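Local coordinates for protein alanine racemase (Acinetobacter baumannii, PDB 4QHR) that belongs to the alanine racemase family, joining an N-terminal TIM barrel that carries a covalently attached cofactor to a C-terminal domain rich in beta strands, at residues N18-L23 against V208-M213; C154-H159 against Q175-I180; I241-I246 against D265-S270; Y281-F286 against V332-G337. One frame throughout, in Å; residues are numbered along the deposited sequence.

Contact 1. Residues N18-L23 against V208-M213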
loop_
_atom_site.group_PDB
_atom_site.type_symbol
_atom_site.label_atom_id
_atom_site.label_comp_id
_atom_site.label_asym_id
_atom_site.label_seq_id
_atom_site.Cartn_x
_atom_site.Cartn_y
_atom_site.Cartn_z
ATOM N N ASN A 18 -14.363 23.897 3.634
ATOM C CA ASN A 18 -14.722 25.229 4.006
ATOM C C ASN A 18 -13.506 26.117 4.112
ATOM O O ASN A 18 -13.608 27.314 3.807
ATOM C CB ASN A 18 -15.560 25.273 5.293
ATOM C CG ASN A 18 -16.114 26.664 5.548
ATOM O OD1 ASN A 18 -16.957 27.147 4.780
ATOM N ND2 ASN A 18 -15.622 27.319 6.551
ATOM N N ARG A 19 -12.362 25.568 4.527
ATOM C CA ARG A 19 -11.124 26.298 4.473
ATOM C C ARG A 19 -10.765 26.743 3.056
ATOM O O ARG A 19 -10.328 27.892 2.839
ATOM C CB ARG A 19 -9.966 25.537 5.112
ATOM C CG ARG A 19 -10.113 25.288 6.616
ATOM C CD ARG A 19 -9.730 26.502 7.478
ATOM N NE ARG A 19 -8.307 26.791 7.277
ATOM C CZ ARG A 19 -7.791 27.906 6.769
ATOM N NH1 ARG A 19 -8.560 28.961 6.411
ATOM N NH2 ARG A 19 -6.464 28.016 6.659
ATOM N N VAL A 20 -10.965 25.869 2.080
ATOM C CA VAL A 20 -10.733 26.278 0.698
ATOM C C VAL A 20 -11.558 27.495 0.332
ATOM O O VAL A 20 -11.042 28.444 -0.281
ATOM C CB VAL A 20 -11.037 25.140 -0.337
ATOM C CG1 VAL A 20 -10.694 25.627 -1.740
ATOM C CG2 VAL A 20 -10.249 23.882 0.032
ATOM N N LYS A 21 -12.838 27.425 0.659
ATOM C CA LYS A 21 -13.765 28.525 0.449
ATOM C C LYS A 21 -13.348 29.841 1.106
ATOM O O LYS A 21 -13.550 30.923 0.539
ATOM C CB LYS A 21 -15.167 28.160 0.936
ATOM C CG LYS A 21 -16.148 29.253 0.629
ATOM C CD LYS A 21 -17.583 28.890 0.960
ATOM C CE LYS A 21 -18.437 30.132 0.746
ATOM N NZ LYS A 21 -19.851 29.708 0.659
ATOM N N GLN A 22 -12.795 29.754 2.300
ATOM C CA GLN A 22 -12.278 30.909 2.980
ATOM C C GLN A 22 -11.033 31.430 2.283
ATOM O O GLN A 22 -10.828 32.637 2.195
ATOM C CB GLN A 22 -11.944 30.583 4.459
ATOM C CG GLN A 22 -13.145 30.252 5.317
ATOM C CD GLN A 22 -12.737 29.764 6.723
ATOM O OE1 GLN A 22 -11.592 29.411 6.979
ATOM N NE2 GLN A 22 -13.706 29.732 7.641
ATOM N N LEU A 23 -10.187 30.551 1.771
ATOM C CA LEU A 23 -8.965 30.991 1.132
ATOM C C LEU A 23 -9.142 31.409 -0.305
ATOM O O LEU A 23 -8.332 32.174 -0.809
ATOM C CB LEU A 23 -7.879 29.876 1.173
ATOM C CG LEU A 23 -7.400 29.587 2.613
ATOM C CD1 LEU A 23 -6.774 28.204 2.781
ATOM C CD2 LEU A 23 -6.380 30.650 3.042
ATOM N N VAL A 208 -10.265 26.607 -8.507
ATOM C CA VAL A 208 -9.149 26.053 -7.754
ATOM C C VAL A 208 -9.387 24.522 -7.624
ATOM O O VAL A 208 -10.550 24.032 -7.682
ATOM C CB VAL A 208 -9.007 26.764 -6.387
ATOM C CG1 VAL A 208 -8.691 28.237 -6.610
ATOM C CG2 VAL A 208 -10.210 26.565 -5.482
ATOM N N ARG A 209 -8.300 23.802 -7.419
ATOM C CA ARG A 209 -8.285 22.347 -7.390
ATOM C C ARG A 209 -7.586 21.811 -6.146
ATOM O O ARG A 209 -6.544 21.234 -6.258
ATOM C CB ARG A 209 -7.603 21.800 -8.621
ATOM C CG ARG A 209 -8.141 22.394 -9.927
ATOM C CD ARG A 209 -7.649 21.662 -11.159
ATOM N NE ARG A 209 -6.176 21.537 -11.243
ATOM C CZ ARG A 209 -5.340 22.376 -11.842
ATOM N NH1 ARG A 209 -5.777 23.505 -12.403
ATOM N NH2 ARG A 209 -4.026 22.105 -11.838
ATOM N N PRO A 210 -8.173 22.006 -4.973
ATOM C CA PRO A 210 -7.586 21.409 -3.816
ATOM C C PRO A 210 -7.634 19.879 -3.791
ATOM O O PRO A 210 -8.684 19.285 -4.050
ATOM C CB PRO A 210 -8.474 21.874 -2.688
ATOM C CG PRO A 210 -9.830 21.987 -3.357
ATOM C CD PRO A 210 -9.493 22.589 -4.681
ATOM N N GLY A 211 -6.525 19.276 -3.424
ATOM C CA GLY A 211 -6.503 17.856 -3.050
ATOM C C GLY A 211 -6.122 17.570 -1.604
ATOM O O GLY A 211 -6.993 17.445 -0.720
ATOM N N ILE A 212 -4.811 17.496 -1.369
ATOM C CA ILE A 212 -4.317 17.072 -0.073
ATOM C C ILE A 212 -4.930 17.831 1.103
ATOM O O ILE A 212 -5.176 17.241 2.159
ATOM C CB ILE A 212 -2.766 17.073 -0.025
ATOM C CG1 ILE A 212 -2.287 16.284 1.188
ATOM C CG2 ILE A 212 -2.189 18.498 -0.062
ATOM C CD1 ILE A 212 -2.611 14.802 1.141
ATOM N N MET A 213 -5.161 19.137 0.960
ATOM C CA MET A 213 -5.704 19.885 2.109
ATOM C C MET A 213 -7.114 19.427 2.531
ATOM O O MET A 213 -7.470 19.527 3.719
ATOM C CB MET A 213 -5.703 21.413 1.884
ATOM C CG MET A 213 -6.587 21.888 0.765
ATOM S SD MET A 213 -6.366 23.636 0.376
ATOM C CE MET A 213 -7.066 24.459 1.801
#
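Val20 projects from helix 10-23 onto Pro210 and Met213, and its two methyls share the work. CG2 takes the centre, 3.7 Å from Met213 CE and 3.8 Å from Pro210 CB, with Met213 SD close behind. CG1 turns to the end of strand 207-208 and meets Val208 CG2 at 3.9 Å. The bend of Met213 at chi3 (-70°) carries CE into the angle between Val20 and Leu23, whose CD1 lies 3.9 Å from it. A branched valine suits a place that must fill two directions, and the unbranched methionine chain lets one methyl touch both Val20 and Leu23. The outer side of the helix is quite different: Asn18, Lys21 and Gln22 are exposed, and Arg19 swings its tip aside to bond Gln22 OE1 through NH1 (3.1 Å, 163°), while its NE and NH2 hold the carbonyls of Asp229 and Leu228. Further along the same loop, the amides of Gly211 and Ile212 bond phosphate oxygens of the modified residue LLP at position 34. The helix thus backs a phosphate-binding loop of the TIM barrel, with Ile29 of strand 28-32 touching Val20, Val208 and Pro210, and helix 194-199 flanking Leu23 through Ile197 and Phe198.

Contact 2. Residues C154-H159 against Q175-I180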
loop_
_atom_site.group_PDB
_atom_site.type_symbol
_atom_site.label_atom_id
_atom_site.label_comp_id
_atom_site.label_asym_id
_atom_site.label_seq_id
_atom_site.Cartn_x
_atom_site.Cartn_y
_atom_site.Cartn_z
ATOM N N CYS A 154 -13.613 26.904 -23.176
ATOM C CA CYS A 154 -12.334 26.375 -22.689
ATOM C C CYS A 154 -12.003 26.785 -21.263
ATOM O O CYS A 154 -12.474 27.837 -20.750
ATOM C CB CYS A 154 -11.184 26.907 -23.556
ATOM S SG CYS A 154 -11.226 26.358 -25.237
ATOM N N VAL A 155 -11.168 25.986 -20.607
ATOM C CA VAL A 155 -10.547 26.393 -19.347
ATOM C C VAL A 155 -9.057 26.204 -19.510
ATOM O O VAL A 155 -8.637 25.095 -19.759
ATOM C CB VAL A 155 -11.014 25.544 -18.152
ATOM C CG1 VAL A 155 -10.313 25.988 -16.886
ATOM C CG2 VAL A 155 -12.509 25.596 -18.009
ATOM N N LEU A 156 -8.276 27.247 -19.389
ATOM C CA LEU A 156 -6.823 27.150 -19.386
ATOM C C LEU A 156 -6.407 26.554 -18.066
ATOM O O LEU A 156 -6.676 27.145 -16.992
ATOM C CB LEU A 156 -6.184 28.518 -19.549
ATOM C CG LEU A 156 -4.652 28.592 -19.510
ATOM C CD1 LEU A 156 -4.051 27.739 -20.621
ATOM C CD2 LEU A 156 -4.233 30.051 -19.679
ATOM N N ALA A 157 -5.724 25.416 -18.130
ATOM C CA ALA A 157 -5.323 24.679 -16.929
ATOM C C ALA A 157 -3.808 24.480 -16.873
ATOM O O ALA A 157 -3.184 24.071 -17.836
ATOM C CB ALA A 157 -6.018 23.327 -16.859
ATOM N N MET A 158 -3.248 24.788 -15.730
ATOM C CA MET A 158 -1.877 24.406 -15.423
ATOM C C MET A 158 -1.767 23.796 -14.018
ATOM O O MET A 158 -2.628 24.012 -13.159
ATOM C CB MET A 158 -1.023 25.624 -15.492
ATOM C CG MET A 158 0.461 25.335 -15.590
ATOM S SD MET A 158 1.327 26.875 -15.349
ATOM C CE MET A 158 0.863 27.398 -13.674
ATOM N N HIS A 159 -0.689 23.025 -13.808
ATOM C CA HIS A 159 -0.345 22.502 -12.509
ATOM C C HIS A 159 1.094 22.958 -12.206
ATOM O O HIS A 159 1.976 22.891 -13.053
ATOM C CB HIS A 159 -0.498 20.986 -12.501
ATOM C CG HIS A 159 -0.588 20.382 -11.123
ATOM N ND1 HIS A 159 -1.480 20.826 -10.158
ATOM C CD2 HIS A 159 0.094 19.355 -10.557
ATOM C CE1 HIS A 159 -1.332 20.102 -9.058
ATOM N NE2 HIS A 159 -0.386 19.203 -9.274
ATOM N N GLN A 175 4.466 33.227 -14.833
ATOM C CA GLN A 175 4.593 34.130 -15.994
ATOM C C GLN A 175 4.179 33.463 -17.307
ATOM O O GLN A 175 3.512 34.080 -18.155
ATOM C CB GLN A 175 6.030 34.725 -16.081
ATOM C CG GLN A 175 6.275 36.096 -15.427
ATOM C CD GLN A 175 5.571 36.338 -14.084
ATOM O OE1 GLN A 175 4.861 37.329 -13.915
ATOM N NE2 GLN A 175 5.777 35.447 -13.124
ATOM N N GLN A 176 4.543 32.203 -17.486
ATOM C CA GLN A 176 4.079 31.463 -18.653
ATOM C C GLN A 176 2.515 31.392 -18.662
ATOM O O GLN A 176 1.859 31.685 -19.679
ATOM C CB GLN A 176 4.734 30.089 -18.671
ATOM C CG GLN A 176 4.397 29.244 -19.866
ATOM C CD GLN A 176 5.578 28.440 -20.364
ATOM O OE1 GLN A 176 6.642 28.440 -19.751
ATOM N NE2 GLN A 176 5.395 27.741 -21.479
ATOM N N PHE A 177 1.933 31.048 -17.522
ATOM C CA PHE A 177 0.486 30.976 -17.381
ATOM C C PHE A 177 -0.221 32.326 -17.638
ATOM O O PHE A 177 -1.238 32.357 -18.336
ATOM C CB PHE A 177 0.108 30.485 -15.983
ATOM C CG PHE A 177 -1.351 30.175 -15.849
ATOM C CD1 PHE A 177 -1.854 29.016 -16.386
ATOM C CD2 PHE A 177 -2.217 31.056 -15.205
ATOM C CE1 PHE A 177 -3.192 28.722 -16.272
ATOM C CE2 PHE A 177 -3.570 30.770 -15.099
ATOM C CZ PHE A 177 -4.057 29.612 -15.629
ATOM N N LEU A 178 0.301 33.422 -17.079
ATOM C CA LEU A 178 -0.297 34.769 -17.289
ATOM C C LEU A 178 -0.166 35.232 -18.746
ATOM O O LEU A 178 -1.075 35.851 -19.284
ATOM C CB LEU A 178 0.306 35.814 -16.358
ATOM C CG LEU A 178 0.135 35.611 -14.853
ATOM C CD1 LEU A 178 0.850 36.677 -14.018
ATOM C CD2 LEU A 178 -1.349 35.582 -14.522
ATOM N N HIS A 179 0.951 34.908 -19.380
ATOM C CA HIS A 179 1.154 35.211 -20.807
ATOM C C HIS A 179 0.100 34.520 -21.635
ATOM O O HIS A 179 -0.492 35.121 -22.537
ATOM C CB HIS A 179 2.586 34.828 -21.296
ATOM C CG HIS A 179 2.712 34.714 -22.786
ATOM N ND1 HIS A 179 2.490 35.771 -23.639
ATOM C CD2 HIS A 179 3.033 33.659 -23.575
ATOM C CE1 HIS A 179 2.665 35.377 -24.891
ATOM N NE2 HIS A 179 2.990 34.096 -24.881
ATOM N N ILE A 180 -0.170 33.257 -21.321
ATOM C CA ILE A 180 -1.109 32.526 -22.132
ATOM C C ILE A 180 -2.509 33.014 -21.835
ATOM O O ILE A 180 -3.287 33.180 -22.747
ATOM C CB ILE A 180 -0.978 31.002 -21.963
ATOM C CG1 ILE A 180 0.417 30.524 -22.402
ATOM C CG2 ILE A 180 -2.027 30.306 -22.821
ATOM C CD1 ILE A 180 0.690 30.619 -23.897
#
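In the beta-alpha-beta unit of the TIM barrel formed by strand 154-157, helix 168-184 and strand 188-190, Leu156 and Met158 face Phe177 and Ile180 of the helix. Strand and helix run nearly antiparallel, at 159°, with their axes 9.9 Å apart, the spacing that bulky apolar side chains fill. Along the chain, Leu156 and Met158 point toward the helix and Ala157 away from it. Phe177 reaches back because its CG stands anti to the backbone N (chi1 -171°). Leu156 CD2 lies over one face of the ring, 4.2 Å from its centroid, a CH-pi contact, and the same methyl touches Ile180 CG2 at 3.8 Å. One methyl thus touches two helix residues about a turn apart. Met158 approaches obliquely, its CB 3.6 Å from Phe177 CD1 and its sulfur 5.0 Å from the ring centroid, a Met-aromatic contact; the long unbranched chain lays SD beside Phe177 CB, and the bend at chi3 brings CE there too. Ala189 of strand 188-190 also touches the ring, and Ile140 of helix 139-149 touches both Leu156 and Ile180. At the edge of the phenyl, in its plane, the carbonyl oxygen of Leu156 lies 3.8 Å from Phe177 CZ.

Contact 3. Residues I241-I246 against D265-S270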
loop_
_atom_site.group_PDB
_atom_site.type_symbol
_atom_site.label_atom_id
_atom_site.label_comp_id
_atom_site.label_asym_id
_atom_site.label_seq_id
_atom_site.Cartn_x
_atom_site.Cartn_y
_atom_site.Cartn_z
ATOM N N ILE A 241 -1.348 -6.713 20.971
ATOM C CA ILE A 241 -1.662 -8.147 20.948
ATOM C C ILE A 241 -0.749 -9.005 21.822
ATOM O O ILE A 241 -1.053 -10.184 22.054
ATOM C CB ILE A 241 -1.699 -8.683 19.498
ATOM C CG1 ILE A 241 -0.363 -8.533 18.764
ATOM C CG2 ILE A 241 -2.783 -7.943 18.716
ATOM C CD1 ILE A 241 -0.266 -9.313 17.457
ATOM N N ALA A 242 0.371 -8.431 22.266
ATOM C CA ALA A 242 1.313 -9.111 23.157
ATOM C C ALA A 242 2.159 -8.128 23.944
ATOM O O ALA A 242 2.488 -7.050 23.449
ATOM C CB ALA A 242 2.237 -10.057 22.386
ATOM N N LEU A 243 2.519 -8.530 25.171
ATOM C CA LEU A 243 3.394 -7.753 26.017
ATOM C C LEU A 243 4.617 -8.563 26.417
ATOM O O LEU A 243 4.502 -9.769 26.672
ATOM C CB LEU A 243 2.633 -7.307 27.262
ATOM C CG LEU A 243 1.561 -6.298 26.889
ATOM C CD1 LEU A 243 0.622 -6.108 28.051
ATOM C CD2 LEU A 243 2.203 -4.972 26.490
ATOM N N ASN A 244 5.767 -7.907 26.500
ATOM C CA ASN A 244 7.008 -8.621 26.690
ATOM C C ASN A 244 7.978 -7.778 27.486
ATOM O O ASN A 244 8.238 -6.648 27.123
ATOM C CB ASN A 244 7.540 -8.993 25.295
ATOM C CG ASN A 244 8.787 -9.850 25.301
ATOM O OD1 ASN A 244 9.617 -9.765 24.375
ATOM N ND2 ASN A 244 8.942 -10.691 26.299
ATOM N N HIS A 245 8.495 -8.304 28.598
ATOM C CA HIS A 245 9.561 -7.582 29.340
ATOM C C HIS A 245 10.895 -8.167 28.882
ATOM O O HIS A 245 11.086 -9.380 28.995
ATOM C CB HIS A 245 9.420 -7.731 30.850
ATOM C CG HIS A 245 10.524 -7.067 31.615
ATOM N ND1 HIS A 245 10.576 -5.699 31.813
ATOM C CD2 HIS A 245 11.634 -7.576 32.211
ATOM C CE1 HIS A 245 11.664 -5.395 32.507
ATOM N NE2 HIS A 245 12.321 -6.516 32.760
ATOM N N ILE A 246 11.780 -7.332 28.339
ATOM C CA ILE A 246 13.095 -7.772 27.879
ATOM C C ILE A 246 14.248 -7.156 28.694
ATOM O O ILE A 246 14.110 -6.068 29.272
ATOM C CB ILE A 246 13.312 -7.517 26.356
ATOM C CG1 ILE A 246 13.129 -6.043 25.996
ATOM C CG2 ILE A 246 12.370 -8.395 25.553
ATOM C CD1 ILE A 246 13.775 -5.631 24.682
ATOM N N ASP A 265 9.946 -2.746 28.528
ATOM C CA ASP A 265 8.656 -3.354 28.200
ATOM C C ASP A 265 8.359 -3.051 26.728
ATOM O O ASP A 265 8.505 -1.933 26.298
ATOM C CB ASP A 265 7.581 -2.796 29.135
ATOM C CG ASP A 265 7.942 -3.021 30.587
ATOM O OD1 ASP A 265 8.130 -4.189 30.920
ATOM O OD2 ASP A 265 8.094 -2.048 31.357
ATOM N N ILE A 266 7.983 -4.085 25.997
ATOM C CA ILE A 266 7.724 -4.060 24.564
ATOM C C ILE A 266 6.301 -4.467 24.391
ATOM O O ILE A 266 5.847 -5.358 25.080
ATOM C CB ILE A 266 8.573 -5.139 23.857
ATOM C CG1 ILE A 266 10.057 -4.789 24.011
ATOM C CG2 ILE A 266 8.227 -5.236 22.379
ATOM C CD1 ILE A 266 10.418 -3.367 23.612
ATOM N N ALA A 267 5.589 -3.817 23.486
ATOM C CA ALA A 267 4.281 -4.345 23.081
ATOM C C ALA A 267 4.317 -4.684 21.577
ATOM O O ALA A 267 4.970 -3.997 20.793
ATOM C CB ALA A 267 3.211 -3.336 23.362
ATOM N N ILE A 268 3.600 -5.743 21.209
ATOM C CA ILE A 268 3.404 -6.066 19.827
ATOM C C ILE A 268 2.025 -5.548 19.418
ATOM O O ILE A 268 1.012 -5.719 20.130
ATOM C CB ILE A 268 3.568 -7.561 19.540
ATOM C CG1 ILE A 268 4.901 -8.079 20.087
ATOM C CG2 ILE A 268 3.447 -7.824 18.036
ATOM C CD1 ILE A 268 6.137 -7.349 19.576
ATOM N N VAL A 269 1.995 -4.902 18.245
ATOM C CA VAL A 269 0.799 -4.278 17.742
ATOM C C VAL A 269 0.356 -4.961 16.449
ATOM O O VAL A 269 1.197 -5.349 15.634
ATOM C CB VAL A 269 1.076 -2.795 17.440
ATOM C CG1 VAL A 269 -0.125 -2.142 16.813
ATOM C CG2 VAL A 269 1.447 -2.066 18.735
ATOM N N SER A 270 -0.953 -5.056 16.243
ATOM C CA SER A 270 -1.500 -5.738 15.119
ATOM C C SER A 270 -1.591 -4.833 13.873
ATOM O O SER A 270 -2.669 -4.615 13.341
ATOM C CB SER A 270 -2.880 -6.313 15.435
ATOM O OG SER A 270 -3.811 -5.296 15.851
#
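An antiparallel strand pair of the C-terminal domain, interrupted by a classic beta bulge, brings Ile241 and Ala242 together opposite Ile268. Ile241 N donates to Ile268 O at 2.7 Å, and Ile268 N in turn donates to Ala242 O at 2.8 Å, so two residues of one strand answer to one of the other. Beyond the bulge the register is regular: Asn244 and Ile266 exchange both backbone bonds, while Leu243 with Ala267 and His245 with Asp265 form the non-hydrogen-bonded pairs. The face bearing His245 and Asp265 is partly open to solvent and suits polar groups. There His245 ND1 donates to Asp265 OD1 (3.0 Å, 162°), the oxygen lying near the ring plane while the nitrogen sits well above the carboxylate plane, 41° out of it. On the same face the small Ala267 CB leaves room for Leu243 CD2, 3.7 Å away. The face of Ala242, Asn244, Ile266 and Ile268 is turned partly to the second subunit, whose Leu133 packs on Ala242 and whose Asn131 packs on Asn244. Ile241 places CG1 between its backbone N and carbonyl carbon (chi1 61°), beside Ile268 CG2 at 3.9 Å, and lays CG2 against Ser270 CB at 3.7 Å; Ser270 OG itself is bonded to Gln3 O. Ile246 and Ile266 meet through their CG1 atoms at 3.9 Å. Such a bulge, adding one residue to one strand only, is a common way for antiparallel sheets to accentuate their twist, here in the mixed sheet of the C-terminal domain.

Contact 4. Residues Y281-F286 against V332-G337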
loop_
_atom_site.group_PDB
_atom_site.type_symbol
_atom_site.label_atom_id
_atom_site.label_comp_id
_atom_site.label_asym_id
_atom_site.label_seq_id
_atom_site.Cartn_x
_atom_site.Cartn_y
_atom_site.Cartn_z
ATOM N N TYR A 281 12.218 2.957 7.627
ATOM C CA TYR A 281 12.314 4.283 8.199
ATOM C C TYR A 281 13.713 4.826 8.116
ATOM O O TYR A 281 14.663 4.079 8.128
ATOM C CB TYR A 281 11.786 4.239 9.620
ATOM C CG TYR A 281 10.329 4.020 9.586
ATOM C CD1 TYR A 281 9.818 2.741 9.479
ATOM C CD2 TYR A 281 9.432 5.090 9.600
ATOM C CE1 TYR A 281 8.440 2.502 9.429
ATOM C CE2 TYR A 281 8.039 4.861 9.540
ATOM C CZ TYR A 281 7.557 3.555 9.458
ATOM O OH TYR A 281 6.185 3.297 9.394
ATOM N N VAL A 282 13.841 6.133 8.009
ATOM C CA VAL A 282 15.153 6.774 7.933
ATOM C C VAL A 282 15.515 7.606 9.203
ATOM O O VAL A 282 16.640 8.109 9.339
ATOM C CB VAL A 282 15.272 7.656 6.670
ATOM C CG1 VAL A 282 15.193 6.821 5.424
ATOM C CG2 VAL A 282 14.217 8.706 6.658
ATOM N N LYS A 283 14.523 7.760 10.090
ATOM C CA LYS A 283 14.650 8.397 11.398
ATOM C C LYS A 283 13.706 7.600 12.251
ATOM O O LYS A 283 12.891 6.855 11.708
ATOM C CB LYS A 283 14.134 9.847 11.372
ATOM C CG LYS A 283 14.356 10.606 10.068
ATOM C CD LYS A 283 14.141 12.125 10.147
ATOM C CE LYS A 283 13.022 12.576 11.092
ATOM N NZ LYS A 283 13.060 14.064 11.270
ATOM N N GLN A 284 13.744 7.819 13.560
ATOM C CA GLN A 284 12.872 7.124 14.510
ATOM C C GLN A 284 11.376 7.522 14.305
ATOM O O GLN A 284 11.030 8.706 14.159
ATOM C CB GLN A 284 13.329 7.465 15.938
ATOM C CG GLN A 284 12.628 6.698 17.057
ATOM C CD GLN A 284 13.333 6.844 18.416
ATOM O OE1 GLN A 284 13.847 7.938 18.802
ATOM N NE2 GLN A 284 13.348 5.749 19.176
ATOM N N ASN A 285 10.498 6.536 14.329
ATOM C CA ASN A 285 9.083 6.767 14.178
ATOM C C ASN A 285 8.395 6.448 15.507
ATOM O O ASN A 285 8.947 5.700 16.340
ATOM C CB ASN A 285 8.537 5.873 13.047
ATOM C CG ASN A 285 7.118 6.225 12.690
ATOM O OD1 ASN A 285 6.751 7.395 12.727
ATOM N ND2 ASN A 285 6.273 5.201 12.464
ATOM N N PHE A 286 7.211 7.016 15.696
ATOM C CA PHE A 286 6.441 6.880 16.909
ATOM C C PHE A 286 5.005 6.517 16.568
ATOM O O PHE A 286 4.526 6.827 15.474
ATOM C CB PHE A 286 6.480 8.201 17.701
ATOM C CG PHE A 286 7.873 8.589 18.148
ATOM C CD1 PHE A 286 8.673 9.301 17.311
ATOM C CD2 PHE A 286 8.368 8.204 19.395
ATOM C CE1 PHE A 286 9.991 9.628 17.679
ATOM C CE2 PHE A 286 9.664 8.542 19.778
ATOM C CZ PHE A 286 10.478 9.253 18.896
ATOM N N VAL A 332 4.865 10.846 10.292
ATOM C CA VAL A 332 5.149 9.445 9.928
ATOM C C VAL A 332 5.801 9.387 8.550
ATOM O O VAL A 332 6.837 8.705 8.352
ATOM C CB VAL A 332 3.884 8.543 9.925
ATOM C CG1 VAL A 332 4.272 7.147 9.590
ATOM C CG2 VAL A 332 3.204 8.573 11.264
ATOM N N ALA A 333 5.221 10.108 7.584
ATOM C CA ALA A 333 5.864 10.192 6.263
ATOM C C ALA A 333 7.343 10.624 6.282
ATOM O O ALA A 333 8.199 10.016 5.635
ATOM C CB ALA A 333 5.074 11.100 5.342
ATOM N N GLU A 334 7.606 11.677 7.004
ATOM C CA GLU A 334 8.959 12.215 7.071
ATOM C C GLU A 334 9.916 11.176 7.661
ATOM O O GLU A 334 10.983 10.958 7.113
ATOM C CB GLU A 334 8.993 13.524 7.879
ATOM C CG GLU A 334 10.403 14.093 7.980
ATOM C CD GLU A 334 10.628 15.042 9.156
ATOM O OE1 GLU A 334 9.872 15.026 10.152
ATOM O OE2 GLU A 334 11.622 15.794 9.102
ATOM N N ALA A 335 9.502 10.460 8.710
ATOM C CA ALA A 335 10.330 9.367 9.231
ATOM C C ALA A 335 10.534 8.229 8.256
ATOM O O ALA A 335 11.527 7.521 8.317
ATOM C CB ALA A 335 9.760 8.839 10.537
ATOM N N ASN A 336 9.575 8.067 7.347
ATOM C CA ASN A 336 9.604 7.022 6.297
ATOM C C ASN A 336 10.301 7.490 5.046
ATOM O O ASN A 336 10.383 6.714 4.099
ATOM C CB ASN A 336 8.101 6.618 6.016
ATOM C CG ASN A 336 7.887 5.510 4.973
ATOM O OD1 ASN A 336 6.912 5.596 4.211
ATOM N ND2 ASN A 336 8.716 4.467 4.946
ATOM N N GLY A 337 10.788 8.739 5.010
ATOM C CA GLY A 337 11.510 9.298 3.839
ATOM C C GLY A 337 10.582 9.646 2.669
ATOM O O GLY A 337 11.020 9.712 1.545
#
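The Tyr281 ring meets Ala335 and Asn336 at the end of helix 329-335 by its CD2-CE2 side. Val332 O lies at the ring edge, near its plane, 4.2 Å from Tyr281 CE2, while Ala335 O and Asn336 N approach obliquely. Ala335 CB touches CD2 at 3.9 Å, and Asn336 CB touches CE2 at the same distance, its amide turned 45° from the ring. Both polar tips are engaged outside the pair, Tyr281 OH with Pro278 O and Asn336 ND2 with Ala280 O. The other flat group, the Asn285 amide, sets OD1 3.8 Å from Val332 CA and bonds Arg327 with that oxygen. Alanine suits position 335: its single methyl lets the loop come close around it, with Gln284 O also near CB. The polar centre is Ala335 O. Val282 N lies nearly in line with the C=O (2.7 Å; C=O...N angle 170°), and Lys283 N adds a weak bond at 3.5 Å. The helix finishes in a Schellman motif, where Gly337 takes a positive phi of 75°, a conformation that favours glycine, and its N bonds Glu334 O. On the exposed rim a bend at chi3 turns Lys283 CE toward Glu334, and NZ ends 3.1 Å from Glu334 OE2, a salt bridge whose hydrogen bond is weak, at a place that also touches a crystal neighbour. One strong and one weak bond from loop amides thus meet the Ala335 carbonyl in the last helical turn, tying the loop to the helix end, while the solvent-facing ion pair probably adds little.

Contacts 1 and 2 both belong to the TIM-barrel domain, contact 2 nested in the chain between the segments of contact 1, and their centres are about 20 Å apart. They meet where Arg209 NH2 approaches Met158 O at 2.7 Å, a probable hydrogen bond. Since Arg209 NE also bonds N1 of the modified residue LLP, this is consistent with the end of 154-159 helping to position an arginine that bonds the cofactor ring nitrogen. Contacts 3 and 4 lie in the C-terminal domain, about 21 Å apart between centres and about 10 Å between nearest atoms. Contact 4 comes within about 10 Å of contact 1, nearest atoms, whereas contacts 2 and 3 stand about 55 Å apart, centre to centre, on opposite sides of the chain's centre.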